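Side-chain contacts in sulfonate ABC transporter, periplasmic sulfonate-binding protein SsuA (Methylobacillus flagellatus, PDB 3UIF), which is probably the periplasmic binding protein of an ABC importer, capturing sulfonates or related sulfate esters for delivery to the membrane transporter: residues W231-E236 against G321-N326; Y74-P79 against R283-Y288. All coordinates share one frame; numbering follows the deposited sequence.

In the fold
Both contacts join segments distant in sequence, 85 and 204 residues apart at their closest ends, and the segments alternate: 74-79, 231-236, 283-288, 321-326. Their centres lie about 24 Å apart and their nearest atoms about 13 Å, so they do not touch. Interaction 1 is peripheral, about 18 Å from the centre of the chain, where helix 215-233 meets the loop following helix 308-316. Interaction 2 is buried, about 10 Å from that centre, and sets the strand 71-75 to helix 77-85 junction against helix 276-291. The two sheets of the protein, six and five strands, mark a two-lobed binding-protein fold, with residues after strand 202-207 supplying the later partner in interaction 2 and both in interaction 1.

Interaction 1. Residues W231-E236 against G321-N326; sequences WVAQDE and GFWTPN
The C-terminal end of helix 215-233 and the irregular chain of 321-326 approach each other no closer than 9.6 Å between A233 CA and F322 CA, so side chains make the contact. A233 carries it: its methyl points at the opposing segment and meets two aromatic rings at once, CB lying 3.9 Å from F322 CE1 and 4.0 Å from W323 CZ2. Against the phenyl ring the methyl sits at the edge, close to the ring plane; its approach to the indole is oblique. With CG of F322 anti to the backbone nitrogen (chi1 -179°), the ring extends out to the helix end. The two neighbouring aromatics also fit one another: F322 CD1 lies 3.4 Å above the W323 plane, over the centre of the indole, while W323 CE2 lies at the phenyl edge. Q234 adds a looser touch, its CG 4.4 Å from F322 CZ. In the two-lobed fold of periplasmic binding proteins, this contact lays the loop after helix 308-316 against the end of helix 215-233. The loop containing W266 and R267 supplies polar partners to both segments. R267 serves the 321-326 chain three times: its carbonyl accepts from W323 NE1, NH1 binds the F322 carbonyl, and the guanidinium makes a cation-pi contact with the phenyl ring. On the helix side, H230 packs edge-to-face with F322, and its carbonyl takes up Q234 NE2, which ties the glutamine side chain back to its own helix. W266 NE1 binds the V232 carbonyl.

Interaction 2. Residues Y74-P79 against R283-Y288; sequences YGDLPP and RKAVAY
L77 and D76 touch helix 276-291 through Y288 and A285; both approaches are loose, with no polar bond between the segments. L77 sends CD1 to the edge of the tyrosine ring, near its plane, 4.3 Å from Y288 CE1; since Y288 is modelled in two conformers, this meeting describes one of them. The leucine CG is anti to its backbone nitrogen (chi1 -162°), which carries the branch toward the helix although the root of the side chain starts off across it. D76 faces the helix directly, with OD1 4.3 Å from A285 CB. A285 CA and L77 CA are 7.7 Å apart, the nearest such pair. The carboxylate is positioned from the same helix: OD1 is hydrogen-bonded to H281 NE2, one turn before A285, a link that probably fixes the rotation of the aspartate. In the same conformer of Y288, the tyrosine OH is hydrogen-bonded to E131 OE1 in helix 130-140. Further out, L132 of that helix packs on both A285 and Y288, I80 of helix 77-85 lies against A285, and P129 and L294 flank L77. Helix 276-291, late in the chain, thus packs both on the junction of strand 71-75 with helix 77-85 and on helix 130-140, which follows strand 121-124 of the five-stranded sheet, an arrangement consistent with the two-lobed fold of type 2 periplasmic binding proteins.

Interaction 1. Residues W231-E236 against G321-N326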
loop_
_atom_site.group_PDB
_atom_site.type_symbol
_atom_site.label_atom_id
_atom_site.label_comp_id
_atom_site.label_asym_id
_atom_site.label_seq_id
_atom_site.Cartn_x
_atom_site.Cartn_y
_atom_site.Cartn_z
ATOM N N TRP A 231 -3.041 -16.839 -7.287
ATOM C CA TRP A 231 -1.963 -17.798 -7.170
ATOM C C TRP A 231 -1.118 -17.540 -5.936
ATOM O O TRP A 231 -0.768 -18.474 -5.205
ATOM C CB TRP A 231 -1.126 -17.842 -8.451
ATOM C CG TRP A 231 0.100 -18.699 -8.279
ATOM C CD1 TRP A 231 0.211 -20.076 -8.457
ATOM C CD2 TRP A 231 1.421 -18.264 -7.827
ATOM N NE1 TRP A 231 1.479 -20.504 -8.166
ATOM C CE2 TRP A 231 2.253 -19.470 -7.774
ATOM C CE3 TRP A 231 1.973 -17.050 -7.468
ATOM C CZ2 TRP A 231 3.584 -19.429 -7.390
ATOM C CZ3 TRP A 231 3.315 -17.017 -7.075
ATOM C CH2 TRP A 231 4.101 -18.178 -7.044
ATOM N N VAL A 232 -0.796 -16.279 -5.682
ATOM C CA VAL A 232 0.044 -15.930 -4.546
ATOM C C VAL A 232 -0.713 -16.019 -3.215
ATOM O O VAL A 232 -0.093 -16.202 -2.166
ATOM C CB VAL A 232 0.650 -14.512 -4.695
ATOM C CG1 VAL A 232 -0.371 -13.439 -4.323
ATOM C CG2 VAL A 232 1.906 -14.363 -3.855
ATOM N N ALA A 233 -2.041 -15.891 -3.268
ATOM C CA ALA A 233 -2.865 -15.783 -2.067
ATOM C C ALA A 233 -3.107 -17.137 -1.370
ATOM O O ALA A 233 -3.544 -17.178 -0.220
ATOM C CB ALA A 233 -4.178 -15.084 -2.380
ATOM N N GLN A 234 -2.802 -18.230 -2.067
ATOM C CA GLN A 234 -2.840 -19.557 -1.485
ATOM C C GLN A 234 -1.628 -19.723 -0.556
ATOM O O GLN A 234 -0.554 -19.197 -0.846
ATOM C CB GLN A 234 -2.845 -20.606 -2.599
ATOM C CG GLN A 234 -3.939 -20.408 -3.650
ATOM C CD GLN A 234 -3.866 -21.404 -4.798
ATOM O OE1 GLN A 234 -3.794 -22.616 -4.588
ATOM N NE2 GLN A 234 -3.898 -20.896 -6.026
ATOM N N ASP A 235 -1.808 -20.436 0.560
ATOM C CA ASP A 235 -0.754 -20.582 1.582
ATOM C C ASP A 235 0.496 -21.269 1.069
ATOM O O ASP A 235 1.598 -20.925 1.490
ATOM C CB ASP A 235 -1.233 -21.376 2.792
ATOM C CG ASP A 235 -2.607 -20.962 3.270
ATOM O OD1 ASP A 235 -2.769 -19.789 3.687
ATOM O OD2 ASP A 235 -3.522 -21.832 3.236
ATOM N N GLU A 236 0.340 -22.242 0.172
ATOM C CA GLU A 236 1.499 -22.958 -0.362
ATOM C C GLU A 236 2.491 -22.033 -1.098
ATOM O O GLU A 236 3.636 -22.405 -1.347
ATOM C CB GLU A 236 1.052 -24.102 -1.265
ATOM C CG GLU A 236 0.648 -23.683 -2.675
ATOM C CD GLU A 236 0.271 -24.873 -3.545
ATOM O OE1 GLU A 236 0.592 -24.885 -4.756
ATOM O OE2 GLU A 236 -0.342 -25.816 -3.008
ATOM N N GLY A 321 -16.293 -16.684 -3.887
ATOM C CA GLY A 321 -16.184 -16.996 -2.459
ATOM C C GLY A 321 -14.777 -17.197 -1.904
ATOM O O GLY A 321 -14.609 -17.712 -0.798
ATOM N N PHE A 322 -13.761 -16.790 -2.658
ATOM C CA PHE A 322 -12.375 -17.050 -2.281
ATOM C C PHE A 322 -11.873 -16.032 -1.227
ATOM O O PHE A 322 -11.129 -16.401 -0.319
ATOM C CB PHE A 322 -11.486 -17.110 -3.544
ATOM C CG PHE A 322 -10.039 -17.386 -3.253
ATOM C CD1 PHE A 322 -9.117 -16.326 -3.142
ATOM C CD2 PHE A 322 -9.595 -18.691 -3.057
ATOM C CE1 PHE A 322 -7.788 -16.580 -2.850
ATOM C CE2 PHE A 322 -8.269 -18.948 -2.770
ATOM C CZ PHE A 322 -7.363 -17.896 -2.664
ATOM N N TRP A 323 -12.295 -14.768 -1.357
ATOM C CA TRP A 323 -12.115 -13.736 -0.330
ATOM C C TRP A 323 -13.409 -13.465 0.413
ATOM O O TRP A 323 -14.488 -13.816 -0.071
ATOM C CB TRP A 323 -11.579 -12.462 -0.969
ATOM C CG TRP A 323 -10.130 -12.575 -1.387
ATOM C CD1 TRP A 323 -9.013 -12.533 -0.563
ATOM C CD2 TRP A 323 -9.597 -12.793 -2.735
ATOM N NE1 TRP A 323 -7.863 -12.688 -1.285
ATOM C CE2 TRP A 323 -8.141 -12.852 -2.593
ATOM C CE3 TRP A 323 -10.159 -12.940 -4.005
ATOM C CZ2 TRP A 323 -7.300 -13.034 -3.687
ATOM C CZ3 TRP A 323 -9.306 -13.125 -5.095
ATOM C CH2 TRP A 323 -7.913 -13.170 -4.941
ATOM N N THR A 324 -13.327 -12.865 1.603
ATOM C CA THR A 324 -14.530 -12.495 2.376
ATOM C C THR A 324 -14.534 -10.996 2.651
ATOM O O THR A 324 -13.507 -10.470 3.028
ATOM C CB THR A 324 -14.612 -13.217 3.743
ATOM O OG1 THR A 324 -13.547 -12.769 4.603
ATOM C CG2 THR A 324 -14.560 -14.734 3.598
ATOM N N PRO A 325 -15.687 -10.304 2.482
ATOM C CA PRO A 325 -15.731 -8.860 2.724
ATOM C C PRO A 325 -15.610 -8.526 4.214
ATOM O O PRO A 325 -16.153 -9.253 5.036
ATOM C CB PRO A 325 -17.117 -8.462 2.194
ATOM C CG PRO A 325 -17.951 -9.674 2.343
ATOM C CD PRO A 325 -17.030 -10.843 2.153
ATOM N N ASN A 326 -14.880 -7.458 4.554
ATOM C CA ASN A 326 -14.778 -6.994 5.947
ATOM C C ASN A 326 -15.830 -5.929 6.229
ATOM O O ASN A 326 -16.129 -5.096 5.366
ATOM C CB ASN A 326 -13.404 -6.389 6.245
ATOM C CG ASN A 326 -12.246 -7.286 5.843
ATOM O OD1 ASN A 326 -12.119 -8.417 6.302
ATOM N ND2 ASN A 326 -11.359 -6.756 5.010
#

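Interaction 2. Residues Y74-P79 against R283-Y288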
loop_
_atom_site.group_PDB
_atom_site.type_symbol
_atom_site.label_atom_id
_atom_site.label_comp_id
_atom_site.label_asym_id
_atom_site.label_seq_id
_atom_site.Cartn_x
_atom_site.Cartn_y
_atom_site.Cartn_z
ATOM N N TYR A 74 0.486 1.208 -7.640
ATOM C CA TYR A 74 1.149 1.877 -6.536
ATOM C C TYR A 74 0.162 2.153 -5.416
ATOM O O TYR A 74 -0.968 1.656 -5.464
ATOM C CB TYR A 74 1.933 3.111 -7.025
ATOM C CG TYR A 74 1.149 4.300 -7.559
ATOM C CD1 TYR A 74 1.716 5.581 -7.524
ATOM C CD2 TYR A 74 -0.134 4.171 -8.093
ATOM C CE1 TYR A 74 1.037 6.691 -8.003
ATOM C CE2 TYR A 74 -0.821 5.282 -8.569
ATOM C CZ TYR A 74 -0.226 6.541 -8.524
ATOM O OH TYR A 74 -0.887 7.657 -8.999
ATOM N N GLY A 75 0.582 2.905 -4.403
ATOM C CA GLY A 75 -0.231 3.134 -3.205
ATOM C C GLY A 75 -1.378 4.097 -3.431
ATOM O O GLY A 75 -1.515 4.659 -4.509
ATOM N N ASP A 76 -2.203 4.297 -2.415
ATOM C CA ASP A 76 -3.358 5.184 -2.553
ATOM C C ASP A 76 -3.037 6.648 -2.310
ATOM O O ASP A 76 -3.814 7.528 -2.686
ATOM C CB ASP A 76 -4.485 4.778 -1.604
ATOM C CG ASP A 76 -4.016 4.633 -0.153
ATOM O OD1 ASP A 76 -4.899 4.535 0.730
ATOM O OD2 ASP A 76 -2.777 4.600 0.115
ATOM N N LEU A 77 -1.913 6.934 -1.670
ATOM C CA LEU A 77 -1.659 8.337 -1.360
ATOM C C LEU A 77 -1.455 9.223 -2.620
ATOM O O LEU A 77 -2.206 10.189 -2.807
ATOM C CB LEU A 77 -0.569 8.516 -0.298
ATOM C CG LEU A 77 -0.594 9.914 0.351
ATOM C CD1 LEU A 77 -1.948 10.263 0.968
ATOM C CD2 LEU A 77 0.527 10.069 1.366
ATOM N N PRO A 78 -0.477 8.885 -3.495
ATOM C CA PRO A 78 -0.350 9.696 -4.724
ATOM C C PRO A 78 -1.642 9.924 -5.547
ATOM O O PRO A 78 -1.970 11.084 -5.815
ATOM C CB PRO A 78 0.744 8.969 -5.515
ATOM C CG PRO A 78 1.619 8.405 -4.440
ATOM C CD PRO A 78 0.668 7.956 -3.351
ATOM N N PRO A 79 -2.376 8.851 -5.925
ATOM C CA PRO A 79 -3.590 9.038 -6.727
ATOM C C PRO A 79 -4.657 9.880 -6.032
ATOM O O PRO A 79 -5.374 10.628 -6.693
ATOM C CB PRO A 79 -4.095 7.618 -6.970
ATOM C CG PRO A 79 -3.405 6.745 -5.992
ATOM C CD PRO A 79 -2.133 7.431 -5.601
ATOM N N ARG A 283 -12.348 6.983 2.406
ATOM C CA ARG A 283 -12.952 8.120 3.080
ATOM C C ARG A 283 -11.969 8.728 4.100
ATOM O O ARG A 283 -11.754 9.938 4.122
ATOM C CB ARG A 283 -14.274 7.716 3.769
ATOM C CG ARG A 283 -14.902 8.853 4.577
ATOM C CD ARG A 283 -16.107 8.450 5.447
ATOM N NE ARG A 283 -15.754 7.770 6.713
ATOM C CZ ARG A 283 -15.309 8.376 7.818
ATOM N NH1 ARG A 283 -15.040 7.660 8.905
ATOM N NH2 ARG A 283 -15.129 9.697 7.849
ATOM N N LYS A 284 -11.364 7.889 4.936
ATOM C CA LYS A 284 -10.473 8.390 5.979
ATOM C C LYS A 284 -9.217 9.023 5.380
ATOM O O LYS A 284 -8.824 10.137 5.765
ATOM C CB LYS A 284 -10.107 7.279 6.952
ATOM C CG LYS A 284 -11.148 7.030 8.019
ATOM C CD LYS A 284 -10.652 5.990 9.008
ATOM C CE LYS A 284 -11.557 5.902 10.231
ATOM N NZ LYS A 284 -10.901 5.119 11.324
ATOM N N ALA A 285 -8.617 8.310 4.423
ATOM C CA ALA A 285 -7.405 8.745 3.758
ATOM C C ALA A 285 -7.579 10.062 3.014
ATOM O O ALA A 285 -6.668 10.886 3.010
ATOM C CB ALA A 285 -6.885 7.665 2.820
ATOM N N VAL A 286 -8.731 10.274 2.385
ATOM C CA VAL A 286 -8.945 11.527 1.655
ATOM C C VAL A 286 -9.076 12.700 2.626
ATOM O O VAL A 286 -8.586 13.793 2.342
ATOM C CB VAL A 286 -10.117 11.441 0.657
ATOM C CG1 VAL A 286 -10.491 12.812 0.122
ATOM C CG2 VAL A 286 -9.735 10.532 -0.500
ATOM N N ALA A 287 -9.703 12.459 3.779
ATOM C CA ALA A 287 -9.849 13.480 4.831
ATOM C C ALA A 287 -8.494 13.867 5.396
ATOM O O ALA A 287 -8.229 15.064 5.593
ATOM C CB ALA A 287 -10.775 13.011 5.946
ATOM N N TYR A 288 -7.635 12.871 5.638
ATOM C CA TYR A 288 -6.298 13.087 6.194
ATOM C C TYR A 288 -5.374 13.801 5.212
ATOM O O TYR A 288 -4.529 14.604 5.609
ATOM C CB TYR A 288 -5.675 11.757 6.635
ATOM C CG TYR A 288 -4.163 11.695 6.497
ATOM C CD1 TYR A 288 -3.567 11.218 5.319
ATOM C CD2 TYR A 288 -3.329 12.115 7.535
ATOM C CE1 TYR A 288 -2.185 11.166 5.177
ATOM C CE2 TYR A 288 -1.950 12.062 7.406
ATOM C CZ TYR A 288 -1.381 11.591 6.228
ATOM O OH TYR A 288 -0.012 11.533 6.093
#